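Side-chain contact in nicotinamide-nucleotide adenylyltransferase NadR family / Ribosylnicotinamide kinase (PDB 6GYE), which probably phosphorylates nicotinamide riboside to nicotinamide mononucleotide and may adenylylate that product to NAD+: residues N102-L107 with A130-R135. Residues are numbered along the deposited sequence; the frame is centred on the assembly and turned at random.
Sequences NRLFEL and AELKKR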
loop_
_atom_site.group_PDB
_atom_site.type_symbol
_atom_site.label_atom_id
_atom_site.label_comp_id
_atom_site.label_asym_id
_atom_site.label_seq_id
_atom_site.Cartn_x
_atom_site.Cartn_y
_atom_site.Cartn_z
ATOM N N ASN A 102 -30.314 13.421 -4.705
ATOM C CA ASN A 102 -30.015 14.841 -4.532
ATOM C C ASN A 102 -28.517 15.078 -4.534
ATOM O O ASN A 102 -28.005 15.893 -5.306
ATOM C CB ASN A 102 -30.617 15.372 -3.232
ATOM C CG ASN A 102 -32.102 15.552 -3.318
ATOM O OD1 ASN A 102 -32.655 15.693 -4.409
ATOM N ND2 ASN A 102 -32.766 15.558 -2.169
ATOM N N ARG A 103 -27.796 14.326 -3.703
ATOM C CA ARG A 103 -26.347 14.452 -3.663
ATOM C C ARG A 103 -25.744 14.145 -5.024
ATOM O O ARG A 103 -24.822 14.830 -5.477
ATOM C CB ARG A 103 -25.773 13.512 -2.606
ATOM C CG ARG A 103 -26.369 13.697 -1.226
ATOM C CD ARG A 103 -25.642 12.829 -0.215
ATOM N NE ARG A 103 -26.274 12.888 1.099
ATOM C CZ ARG A 103 -25.908 12.130 2.125
ATOM N NH1 ARG A 103 -24.919 11.254 1.975
ATOM N NH2 ARG A 103 -26.534 12.238 3.292
ATOM N N LEU A 104 -26.275 13.133 -5.703
ATOM C CA LEU A 104 -25.719 12.745 -6.991
ATOM C C LEU A 104 -25.859 13.866 -8.013
ATOM O O LEU A 104 -24.891 14.232 -8.688
ATOM C CB LEU A 104 -26.401 11.473 -7.484
ATOM C CG LEU A 104 -25.976 11.116 -8.893
ATOM C CD1 LEU A 104 -24.447 10.902 -8.909
ATOM C CD2 LEU A 104 -26.715 9.882 -9.355
ATOM N N PHE A 105 -27.056 14.434 -8.134
ATOM C CA PHE A 105 -27.246 15.480 -9.128
ATOM C C PHE A 105 -26.542 16.766 -8.725
ATOM O O PHE A 105 -26.111 17.538 -9.590
ATOM C CB PHE A 105 -28.731 15.700 -9.373
ATOM C CG PHE A 105 -29.361 14.592 -10.150
ATOM C CD1 PHE A 105 -29.108 14.463 -11.507
ATOM C CD2 PHE A 105 -30.165 13.657 -9.526
ATOM C CE1 PHE A 105 -29.665 13.425 -12.239
ATOM C CE2 PHE A 105 -30.728 12.625 -10.246
ATOM C CZ PHE A 105 -30.475 12.504 -11.610
ATOM N N GLU A 106 -26.406 17.013 -7.426
ATOM C CA GLU A 106 -25.580 18.131 -7.001
ATOM C C GLU A 106 -24.142 17.949 -7.479
ATOM O O GLU A 106 -23.523 18.895 -7.975
ATOM C CB GLU A 106 -25.659 18.278 -5.488
ATOM C CG GLU A 106 -24.893 19.457 -4.941
ATOM C CD GLU A 106 -25.399 19.855 -3.577
ATOM O OE1 GLU A 106 -25.545 21.070 -3.324
ATOM O OE2 GLU A 106 -25.688 18.945 -2.770
ATOM N N LEU A 107 -23.614 16.723 -7.380
ATOM C CA LEU A 107 -22.269 16.433 -7.873
ATOM C C LEU A 107 -22.144 16.749 -9.355
ATOM O O LEU A 107 -21.158 17.347 -9.793
ATOM C CB LEU A 107 -21.934 14.964 -7.647
ATOM C CG LEU A 107 -21.137 14.477 -6.447
ATOM C CD1 LEU A 107 -20.638 13.063 -6.735
ATOM C CD2 LEU A 107 -20.003 15.397 -6.155
ATOM N N ALA A 130 -33.566 1.610 -11.744
ATOM C CA ALA A 130 -34.981 1.953 -11.604
ATOM C C ALA A 130 -35.173 3.153 -10.686
ATOM O O ALA A 130 -36.012 4.020 -10.965
ATOM C CB ALA A 130 -35.781 0.748 -11.104
ATOM N N GLU A 131 -34.430 3.206 -9.575
ATOM C CA GLU A 131 -34.576 4.321 -8.642
ATOM C C GLU A 131 -34.066 5.619 -9.254
ATOM O O GLU A 131 -34.638 6.693 -9.028
ATOM C CB GLU A 131 -33.845 4.016 -7.330
ATOM C CG GLU A 131 -34.400 2.817 -6.558
ATOM C CD GLU A 131 -35.882 2.961 -6.161
ATOM O OE1 GLU A 131 -36.515 1.931 -5.836
ATOM O OE2 GLU A 131 -36.419 4.092 -6.179
ATOM N N LEU A 132 -33.004 5.538 -10.047
ATOM C CA LEU A 132 -32.485 6.727 -10.707
ATOM C C LEU A 132 -33.460 7.252 -11.760
ATOM O O LEU A 132 -33.708 8.463 -11.838
ATOM C CB LEU A 132 -31.128 6.408 -11.318
ATOM C CG LEU A 132 -30.206 7.576 -11.619
ATOM C CD1 LEU A 132 -30.202 8.539 -10.456
ATOM C CD2 LEU A 132 -28.818 7.009 -11.816
ATOM N N LYS A 133 -34.023 6.357 -12.586
ATOM C CA LYS A 133 -34.906 6.795 -13.667
ATOM C C LYS A 133 -36.121 7.564 -13.154
ATOM O O LYS A 133 -36.672 8.398 -13.882
ATOM C CB LYS A 133 -35.357 5.600 -14.518
ATOM C CG LYS A 133 -34.440 5.300 -15.698
ATOM C CD LYS A 133 -34.471 3.827 -16.095
ATOM C CE LYS A 133 -35.855 3.369 -16.463
ATOM N NZ LYS A 133 -35.879 1.908 -16.748
ATOM N N LYS A 134 -36.591 7.267 -11.939
ATOM C CA LYS A 134 -37.718 8.005 -11.369
ATOM C C LYS A 134 -37.353 9.404 -10.872
ATOM O O LYS A 134 -38.257 10.191 -10.586
ATOM C CB LYS A 134 -38.349 7.213 -10.222
ATOM C CG LYS A 134 -38.881 5.845 -10.609
ATOM C CD LYS A 134 -39.554 5.155 -9.422
ATOM C CE LYS A 134 -38.601 5.071 -8.236
ATOM N NZ LYS A 134 -39.232 4.464 -7.033
ATOM N N ARG A 135 -36.069 9.739 -10.755
ATOM C CA ARG A 135 -35.656 10.944 -10.040
ATOM C C ARG A 135 -34.822 11.889 -10.899
ATOM O O ARG A 135 -34.055 12.688 -10.357
ATOM C CB ARG A 135 -34.894 10.575 -8.766
ATOM C CG ARG A 135 -35.766 9.920 -7.694
ATOM C CD ARG A 135 -34.901 9.326 -6.593
ATOM N NE ARG A 135 -35.684 8.802 -5.477
ATOM C CZ ARG A 135 -36.267 7.606 -5.470
ATOM N NH1 ARG A 135 -36.179 6.810 -6.527
ATOM N NH2 ARG A 135 -36.938 7.202 -4.406
#
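Leu132 reaches from helix 126-133 towards helix 95-110 and sets one methyl, CD1, against both Leu104 and Phe105. Its CG lies anti to the backbone N (chi1 -159°), which carries CD1 towards helix 95-110 although the residue's CB does not aim straight at the partner. CD1 lies 3.9 Å from CD2 of Leu104, the two leucines crossing at about a right angle, and 4.1 Å from CE2 of Phe105. Branched leucines suit this place because each can offer one methyl to the neighbouring helix and still pack on Phe121 of the strand 118-123. The broad, flat ring of Phe105 is long enough to reach Leu132 and the Arg135 carbonyl at once: its CE2 comes within 3.3 Å of the backbone O of Arg135, which approaches the ring obliquely, while Tyr143 meets it edge-to-face and Phe136 and Pro137 also touch it. An alanine in place of Phe105 would probably open a gap beside Leu132 and strip the Arg135 carbonyl and Tyr143 of their aromatic neighbour.

The more solvent-exposed flank is looser and polar. Arg135 turns its long side chain away from Phe105, and its NH1 donates to the backbone O of Glu131 at 2.9 Å, with that oxygen nearly in the guanidinium plane. OE2 of Glu131 accepts a second bond from this NH1 at 2.8 Å through its anti lone pair, and meets Lys134 NZ on its syn side, out of the carboxylate plane, at 3.0 Å. NE of Arg135 pairs with Asp98, an acid one turn before Asn102, so a salt bridge ties the turn after helix 126-133 to helix 95-110. Within this Rossmann-like parallel α/β domain, far from the nicotinamide riboside, no hydrogen bond links the two segments, so their mutual fit rests on side-chain shape and apolar burial, with charge confined to the more exposed margin.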